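PDB 3P1W: RabGDI protein from Plasmodium falciparum 3D7, which probably acts as a Rab GDP-dissociation inhibitor, holding Rab GTPases in their GDP-bound form during vesicle transport. Local coordinates for residues E19-E32 / I300-Y312. Sequence-based numbering, arbitrary orientation.
Sequences EHYDVIILGTGLKE and IAYCDKVICDPSY
Leu26 lays its CB over the centre of the Tyr312 ring, 3.6 Å from the ring centroid and 9° off the normal, a CH-pi contact. Leu26 CB also meets Cys308 CB at 3.7 Å on the same side of the sheet. Further back on that side, Ile24, with CG1 turned anti to its carbonyl carbon (chi1 -63°), brings CD1 within 3.7 Å of Cys303 SG. The reverse side carries Val23 CG1, 3.9 Å from Ile307 CD1; Leu35 and Leu39 of helix 30-41 cover Ile307 there.

Between these two layers, 23-26 and 305-308 run parallel, their axes 19° apart. Ile24 is hydrogen-bonded in both directions, its N to Lys305 O (3.0 Å) and its O to Ile307 N, and Leu26 N continues the pattern to Ile307 O. Both chains turn a corner, at Asp22 and Asp304, and pair again beyond it, where Tyr302 N gives a nearly straight hydrogen bond to Glu19 O (2.8 Å). At the bend His20 NE2 makes a weak hydrogen bond to Asp304 OD1, which lies at the ring edge.

At the other end a water donates to Glu32 OE1 and Asp309 OD2 and accepts from Gly29 N, the helix N-cap residue. Glu32 OE2 is hydrogen-bonded to Thr430 OG1, while Asp309 OD1 accepts from Ser311 N, closing an Asx turn, and also from Ser311 OG. The glycine-rich turn between strand and helix is consistent with the Rossmann-like core of the GDI family. The chemistry of the contact implies an apolar, backbone-bonded centre, with two acidic groups bridged by water beside the helix start, where the positive end of the helix dipole would probably help stabilise their negative charge.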
ATOM      1  N   GLU A  19     -14.435 -18.177  28.289  1.00 52.66           N
ATOM      2  CA  GLU A  19     -14.609 -17.838  26.859  1.00 51.37           C
ATOM      3  C   GLU A  19     -13.498 -18.447  25.999  1.00 49.73           C
ATOM      4  O   GLU A  19     -12.333 -18.430  26.406  1.00 49.18           O
ATOM      5  CB  GLU A  19     -14.576 -16.320  26.653  1.00 50.15           C
ATOM      6  CG  GLU A  19     -15.916 -15.638  26.716  1.00 50.91           C
ATOM      7  CD  GLU A  19     -15.810 -14.117  26.640  1.00 47.63           C
ATOM      8  OE1 GLU A  19     -14.820 -13.594  26.086  1.00 44.79           O
ATOM      9  OE2 GLU A  19     -16.723 -13.438  27.153  1.00 47.77           O
ATOM     10  N   HIS A  20     -13.849 -18.977  24.829  1.00 49.06           N
ATOM     11  CA  HIS A  20     -12.852 -19.576  23.928  1.00 47.90           C
ATOM     12  C   HIS A  20     -13.077 -19.186  22.470  1.00 46.47           C
ATOM     13  O   HIS A  20     -14.199 -19.253  21.963  1.00 47.78           O
ATOM     14  CB  HIS A  20     -12.802 -21.107  24.032  1.00 49.92           C
ATOM     15  CG  HIS A  20     -11.708 -21.720  23.208  1.00 50.20           C
ATOM     16  ND1 HIS A  20     -11.852 -21.998  21.863  1.00 52.55           N
ATOM     17  CD2 HIS A  20     -10.437 -22.068  23.527  1.00 50.33           C
ATOM     18  CE1 HIS A  20     -10.722 -22.500  21.393  1.00 51.63           C
ATOM     19  NE2 HIS A  20      -9.848 -22.554  22.383  1.00 51.92           N
ATOM     20  N   TYR A  21     -11.988 -18.815  21.797  1.00 43.23           N
ATOM     21  CA  TYR A  21     -12.028 -18.425  20.394  1.00 41.37           C
ATOM     22  C   TYR A  21     -10.981 -19.204  19.610  1.00 40.62           C
ATOM     23  O   TYR A  21      -9.962 -19.624  20.149  1.00 39.94           O
ATOM     24  CB  TYR A  21     -11.772 -16.919  20.262  1.00 39.50           C
ATOM     25  CG  TYR A  21     -12.736 -16.089  21.062  1.00 39.28           C
ATOM     26  CD1 TYR A  21     -13.963 -15.724  20.530  1.00 40.00           C
ATOM     27  CD2 TYR A  21     -12.439 -15.698  22.367  1.00 38.65           C
ATOM     28  CE1 TYR A  21     -14.871 -14.984  21.264  1.00 41.95           C
ATOM     29  CE2 TYR A  21     -13.346 -14.956  23.112  1.00 39.94           C
ATOM     30  CZ  TYR A  21     -14.561 -14.603  22.555  1.00 40.52           C
ATOM     31  OH  TYR A  21     -15.471 -13.869  23.275  1.00 40.17           O
ATOM     32  N   ASP A  22     -11.226 -19.390  18.323  1.00 40.02           N
ATOM     33  CA  ASP A  22     -10.207 -19.968  17.455  1.00 39.04           C
ATOM     34  C   ASP A  22      -9.023 -18.995  17.362  1.00 36.39           C
ATOM     35  O   ASP A  22      -7.869 -19.381  17.556  1.00 36.28           O
ATOM     36  CB  ASP A  22     -10.782 -20.261  16.072  1.00 39.28           C
ATOM     37  CG  ASP A  22     -11.812 -21.385  16.102  1.00 42.66           C
ATOM     38  OD1 ASP A  22     -11.489 -22.443  16.668  1.00 42.83           O
ATOM     39  OD2 ASP A  22     -12.932 -21.196  15.578  1.00 43.12           O
ATOM     40  N   VAL A  23      -9.326 -17.731  17.084  1.00 34.63           N
ATOM     41  CA  VAL A  23      -8.290 -16.704  16.958  1.00 31.27           C
ATOM     42  C   VAL A  23      -8.745 -15.452  17.695  1.00 30.10           C
ATOM     43  O   VAL A  23      -9.902 -15.039  17.574  1.00 30.19           O
ATOM     44  CB  VAL A  23      -8.001 -16.361  15.486  1.00 30.87           C
ATOM     45  CG1 VAL A  23      -6.811 -15.385  15.366  1.00 26.79           C
ATOM     46  CG2 VAL A  23      -7.711 -17.623  14.678  1.00 31.65           C
ATOM     47  N   ILE A  24      -7.842 -14.866  18.476  1.00 28.47           N
ATOM     48  CA  ILE A  24      -8.044 -13.510  18.995  1.00 27.19           C
ATOM     49  C   ILE A  24      -7.099 -12.574  18.205  1.00 25.50           C
ATOM     50  O   ILE A  24      -5.920 -12.873  17.985  1.00 23.49           O
ATOM     51  CB  ILE A  24      -7.801 -13.401  20.505  1.00 27.24           C
ATOM     52  CG1 ILE A  24      -8.804 -14.265  21.277  1.00 28.56           C
ATOM     53  CG2 ILE A  24      -7.894 -11.935  20.984  1.00 27.80           C
ATOM     54  CD1 ILE A  24      -8.547 -14.301  22.772  1.00 27.31           C
ATOM     55  N   ILE A  25      -7.655 -11.457  17.770  1.00 25.08           N
ATOM     56  CA  ILE A  25      -6.940 -10.517  16.920  1.00 23.85           C
ATOM     57  C   ILE A  25      -6.787  -9.234  17.699  1.00 23.41           C
ATOM     58  O   ILE A  25      -7.766  -8.743  18.243  1.00 24.68           O
ATOM     59  CB  ILE A  25      -7.674 -10.282  15.557  1.00 24.05           C
ATOM     60  CG1 ILE A  25      -7.750 -11.564  14.714  1.00 24.67           C
ATOM     61  CG2 ILE A  25      -6.898  -9.259  14.709  1.00 22.88           C
ATOM     62  CD1 ILE A  25      -9.018 -12.380  14.891  1.00 25.92           C
ATOM     63  N   LEU A  26      -5.562  -8.692  17.773  1.00 22.66           N
ATOM     64  CA  LEU A  26      -5.295  -7.508  18.555  1.00 22.55           C
ATOM     65  C   LEU A  26      -4.857  -6.404  17.592  1.00 22.28           C
ATOM     66  O   LEU A  26      -3.881  -6.584  16.870  1.00 22.58           O
ATOM     67  CB  LEU A  26      -4.205  -7.781  19.584  1.00 21.90           C
ATOM     68  CG  LEU A  26      -4.436  -8.990  20.499  1.00 24.53           C
ATOM     69  CD1 LEU A  26      -3.253  -9.133  21.431  1.00 23.79           C
ATOM     70  CD2 LEU A  26      -5.729  -8.857  21.270  1.00 23.60           C
ATOM     71  N   GLY A  27      -5.591  -5.292  17.596  1.00 22.72           N
ATOM     72  CA  GLY A  27      -5.368  -4.164  16.684  1.00 22.06           C
ATOM     73  C   GLY A  27      -6.413  -4.219  15.586  1.00 23.00           C
ATOM     74  O   GLY A  27      -6.815  -5.316  15.181  1.00 24.44           O
ATOM     75  N   THR A  28      -6.876  -3.052  15.130  1.00 22.40           N
ATOM     76  CA  THR A  28      -7.775  -2.967  13.981  1.00 22.50           C
ATOM     77  C   THR A  28      -7.126  -2.237  12.776  1.00 22.14           C
ATOM     78  O   THR A  28      -7.831  -1.663  11.948  1.00 22.44           O
ATOM     79  CB  THR A  28      -9.158  -2.384  14.348  1.00 23.15           C
ATOM     80  OG1 THR A  28      -9.026  -1.096  14.959  1.00 23.85           O
ATOM     81  CG2 THR A  28      -9.907  -3.354  15.355  1.00 24.18           C
ATOM     82  N   GLY A  29      -5.805  -2.375  12.643  1.00 21.25           N
ATOM     83  CA  GLY A  29      -5.114  -1.978  11.413  1.00 21.19           C
ATOM     84  C   GLY A  29      -5.747  -2.762  10.284  1.00 21.32           C
ATOM     85  O   GLY A  29      -6.440  -3.783  10.508  1.00 21.80           O
ATOM     86  N   LEU A  30      -5.540  -2.276   9.073  1.00 19.27           N
ATOM     87  CA  LEU A  30      -6.126  -2.855   7.880  1.00 20.68           C
ATOM     88  C   LEU A  30      -5.835  -4.339   7.749  1.00 20.15           C
ATOM     89  O   LEU A  30      -6.758  -5.136   7.519  1.00 21.36           O
ATOM     90  CB  LEU A  30      -5.651  -2.083   6.623  1.00 20.37           C
ATOM     91  CG  LEU A  30      -6.192  -0.657   6.510  1.00 23.35           C
ATOM     92  CD1 LEU A  30      -5.531   0.036   5.302  1.00 23.50           C
ATOM     93  CD2 LEU A  30      -7.717  -0.646   6.401  1.00 25.82           C
ATOM     94  N   LYS A  31      -4.585  -4.748   7.938  1.00 19.69           N
ATOM     95  CA  LYS A  31      -4.253  -6.173   7.824  1.00 19.99           C
ATOM     96  C   LYS A  31      -5.059  -7.047   8.814  1.00 21.37           C
ATOM     97  O   LYS A  31      -5.583  -8.102   8.440  1.00 22.61           O
ATOM     98  CB  LYS A  31      -2.775  -6.412   8.056  1.00 19.97           C
ATOM     99  CG  LYS A  31      -1.818  -5.862   6.958  1.00 20.43           C
ATOM    100  CD  LYS A  31      -0.385  -5.966   7.467  1.00 19.79           C
ATOM    101  CE  LYS A  31       0.630  -5.456   6.511  1.00 21.68           C
ATOM    102  NZ  LYS A  31       2.017  -5.762   6.952  1.00 19.40           N
ATOM    103  N   GLU A  32      -5.151  -6.589  10.054  1.00 20.49           N
ATOM    104  CA  GLU A  32      -5.914  -7.319  11.091  1.00 22.30           C
ATOM    105  C   GLU A  32      -7.397  -7.446  10.721  1.00 23.39           C
ATOM    106  O   GLU A  32      -8.013  -8.515  10.898  1.00 25.46           O
ATOM    107  CB  GLU A  32      -5.759  -6.635  12.438  1.00 21.46           C
ATOM    108  CG  GLU A  32      -4.470  -7.018  13.200  1.00 23.40           C
ATOM    109  CD  GLU A  32      -3.196  -6.347  12.659  1.00 26.76           C
ATOM    110  OE1 GLU A  32      -3.303  -5.259  12.058  1.00 24.92           O
ATOM    111  OE2 GLU A  32      -2.095  -6.916  12.838  1.00 25.51           O
ATOM    112  N   ILE A 300     -10.755 -12.277  30.826  1.00 39.87           N
ATOM    113  CA  ILE A 300      -9.899 -13.315  30.252  1.00 38.79           C
ATOM    114  C   ILE A 300     -10.650 -14.093  29.162  1.00 39.35           C
ATOM    115  O   ILE A 300     -11.866 -14.343  29.274  1.00 39.95           O
ATOM    116  CB  ILE A 300      -9.391 -14.295  31.339  1.00 40.56           C
ATOM    117  CG1 ILE A 300      -8.275 -15.198  30.780  1.00 40.55           C
ATOM    118  CG2 ILE A 300     -10.552 -15.120  31.886  1.00 40.33           C
ATOM    119  CD1 ILE A 300      -7.631 -16.127  31.814  1.00 43.00           C
ATOM    120  N   ALA A 301      -9.923 -14.481  28.118  1.00 37.55           N
ATOM    121  CA  ALA A 301     -10.448 -15.389  27.104  1.00 38.16           C
ATOM    122  C   ALA A 301      -9.334 -16.317  26.655  1.00 37.93           C
ATOM    123  O   ALA A 301      -8.151 -15.946  26.680  1.00 37.11           O
ATOM    124  CB  ALA A 301     -11.010 -14.615  25.910  1.00 37.38           C
ATOM    125  N   TYR A 302      -9.709 -17.511  26.233  1.00 38.86           N
ATOM    126  CA  TYR A 302      -8.752 -18.494  25.766  1.00 39.80           C
ATOM    127  C   TYR A 302      -8.827 -18.570  24.238  1.00 38.93           C
ATOM    128  O   TYR A 302      -9.833 -18.180  23.642  1.00 37.76           O
ATOM    129  CB  TYR A 302      -8.993 -19.836  26.472  1.00 42.53           C
ATOM    130  CG  TYR A 302      -8.630 -19.762  27.940  1.00 46.77           C
ATOM    131  CD1 TYR A 302      -7.307 -19.915  28.358  1.00 50.48           C
ATOM    132  CD2 TYR A 302      -9.593 -19.482  28.907  1.00 51.42           C
ATOM    133  CE1 TYR A 302      -6.956 -19.821  29.701  1.00 52.60           C
ATOM    134  CE2 TYR A 302      -9.252 -19.391  30.257  1.00 53.76           C
ATOM    135  CZ  TYR A 302      -7.928 -19.563  30.641  1.00 54.33           C
ATOM    136  OH  TYR A 302      -7.573 -19.475  31.964  1.00 56.86           O
ATOM    137  N   CYS A 303      -7.731 -18.990  23.609  1.00 38.49           N
ATOM    138  CA  CYS A 303      -7.657 -19.059  22.151  1.00 37.81           C
ATOM    139  C   CYS A 303      -6.561 -20.010  21.701  1.00 37.96           C
ATOM    140  O   CYS A 303      -5.682 -20.384  22.483  1.00 38.49           O
ATOM    141  CB  CYS A 303      -7.429 -17.662  21.553  1.00 36.55           C
ATOM    142  SG  CYS A 303      -5.931 -16.863  22.166  1.00 35.00           S
ATOM    143  N   ASP A 304      -6.646 -20.435  20.450  1.00 37.83           N
ATOM    144  CA  ASP A 304      -5.652 -21.340  19.862  1.00 38.46           C
ATOM    145  C   ASP A 304      -4.587 -20.553  19.094  1.00 36.52           C
ATOM    146  O   ASP A 304      -3.450 -21.018  18.953  1.00 36.73           O
ATOM    147  CB  ASP A 304      -6.334 -22.344  18.920  1.00 39.74           C
ATOM    148  CG  ASP A 304      -7.335 -23.231  19.642  1.00 42.82           C
ATOM    149  OD1 ASP A 304      -7.089 -23.585  20.814  1.00 45.26           O
ATOM    150  OD2 ASP A 304      -8.369 -23.568  19.040  1.00 45.44           O
ATOM    151  N   LYS A 305      -4.962 -19.378  18.589  1.00 34.97           N
ATOM    152  CA  LYS A 305      -4.022 -18.510  17.882  1.00 32.67           C
ATOM    153  C   LYS A 305      -4.295 -17.052  18.145  1.00 30.76           C
ATOM    154  O   LYS A 305      -5.419 -16.661  18.463  1.00 30.09           O
ATOM    155  CB  LYS A 305      -4.086 -18.772  16.361  1.00 33.26           C
ATOM    156  CG  LYS A 305      -3.848 -20.253  15.968  1.00 36.54           C
ATOM    157  CD  LYS A 305      -3.914 -20.475  14.469  1.00 39.86           C
ATOM    158  CE  LYS A 305      -3.925 -21.952  14.078  1.00 44.54           C
ATOM    159  NZ  LYS A 305      -2.821 -22.766  14.689  1.00 48.60           N
ATOM    160  N   VAL A 306      -3.261 -16.231  17.944  1.00 29.18           N
ATOM    161  CA  VAL A 306      -3.409 -14.798  18.015  1.00 27.28           C
ATOM    162  C   VAL A 306      -2.830 -14.183  16.726  1.00 26.51           C
ATOM    163  O   VAL A 306      -1.826 -14.662  16.207  1.00 26.16           O
ATOM    164  CB  VAL A 306      -2.662 -14.215  19.241  1.00 27.36           C
ATOM    165  CG1 VAL A 306      -2.531 -12.685  19.165  1.00 24.64           C
ATOM    166  CG2 VAL A 306      -3.345 -14.602  20.537  1.00 26.67           C
ATOM    167  N   ILE A 307      -3.483 -13.142  16.222  1.00 25.54           N
ATOM    168  CA  ILE A 307      -2.895 -12.282  15.159  1.00 23.16           C
ATOM    169  C   ILE A 307      -2.826 -10.909  15.741  1.00 22.09           C
ATOM    170  O   ILE A 307      -3.811 -10.430  16.308  1.00 23.41           O
ATOM    171  CB  ILE A 307      -3.751 -12.274  13.880  1.00 23.61           C
ATOM    172  CG1 ILE A 307      -3.843 -13.666  13.268  1.00 25.34           C
ATOM    173  CG2 ILE A 307      -3.166 -11.283  12.829  1.00 21.58           C
ATOM    174  CD1 ILE A 307      -5.051 -13.812  12.302  1.00 27.12           C
ATOM    175  N   CYS A 308      -1.678 -10.241  15.632  1.00 21.53           N
ATOM    176  CA  CYS A 308      -1.591  -8.909  16.171  1.00 21.26           C
ATOM    177  C   CYS A 308      -0.558  -8.086  15.448  1.00 20.17           C
ATOM    178  O   CYS A 308       0.281  -8.621  14.747  1.00 20.92           O
ATOM    179  CB  CYS A 308      -1.258  -8.965  17.658  1.00 21.17           C
ATOM    180  SG  CYS A 308       0.348  -9.668  18.084  1.00 24.31           S
ATOM    181  N   ASP A 309      -0.634  -6.783  15.634  1.00 19.94           N
ATOM    182  CA  ASP A 309       0.419  -5.902  15.114  1.00 19.71           C
ATOM    183  C   ASP A 309       1.589  -5.822  16.112  1.00 19.89           C
ATOM    184  O   ASP A 309       1.463  -6.275  17.258  1.00 20.78           O
ATOM    185  CB  ASP A 309      -0.174  -4.556  14.711  1.00 20.09           C
ATOM    186  CG  ASP A 309      -0.551  -3.683  15.872  1.00 21.07           C
ATOM    187  OD1 ASP A 309       0.346  -3.139  16.547  1.00 23.46           O
ATOM    188  OD2 ASP A 309      -1.755  -3.455  16.033  1.00 22.45           O
ATOM    189  N   PRO A 310       2.732  -5.258  15.694  1.00 18.87           N
ATOM    190  CA  PRO A 310       3.911  -5.274  16.528  1.00 18.85           C
ATOM    191  C   PRO A 310       3.753  -4.588  17.893  1.00 18.98           C
ATOM    192  O   PRO A 310       4.447  -4.964  18.855  1.00 20.00           O
ATOM    193  CB  PRO A 310       4.980  -4.577  15.642  1.00 17.89           C
ATOM    194  CG  PRO A 310       4.561  -4.870  14.276  1.00 18.64           C
ATOM    195  CD  PRO A 310       3.033  -4.738  14.340  1.00 18.08           C
ATOM    196  N   SER A 311       2.827  -3.650  18.013  1.00 18.90           N
ATOM    197  CA  SER A 311       2.653  -2.932  19.268  1.00 19.98           C
ATOM    198  C   SER A 311       2.172  -3.819  20.402  1.00 20.86           C
ATOM    199  O   SER A 311       2.313  -3.427  21.568  1.00 23.49           O
ATOM    200  CB  SER A 311       1.702  -1.734  19.133  1.00 20.87           C
ATOM    201  OG  SER A 311       0.367  -2.106  18.978  1.00 21.50           O
ATOM    202  N   TYR A 312       1.596  -4.970  20.076  1.00 20.13           N
ATOM    203  CA  TYR A 312       1.072  -5.894  21.093  1.00 21.18           C
ATOM    204  C   TYR A 312       2.083  -6.919  21.596  1.00 22.54           C
ATOM    205  O   TYR A 312       1.788  -7.673  22.562  1.00 24.11           O
ATOM    206  CB  TYR A 312      -0.208  -6.577  20.589  1.00 21.17           C
ATOM    207  CG  TYR A 312      -1.357  -5.631  20.552  1.00 21.77           C
ATOM    208  CD1 TYR A 312      -2.138  -5.391  21.677  1.00 24.76           C
ATOM    209  CD2 TYR A 312      -1.671  -4.942  19.363  1.00 22.38           C
ATOM    210  CE1 TYR A 312      -3.206  -4.499  21.641  1.00 24.73           C
ATOM    211  CE2 TYR A 312      -2.722  -4.052  19.323  1.00 23.02           C
ATOM    212  CZ  TYR A 312      -3.481  -3.822  20.454  1.00 26.65           C
ATOM    213  OH  TYR A 312      -4.522  -2.908  20.374  1.00 28.93           O
TER
HETATM  214  O   HOH W   1     -13.679 -16.146  30.326  1.00 45.90           O
HETATM  215  O   HOH W   2      -3.356  -3.258  13.820  1.00 23.63           O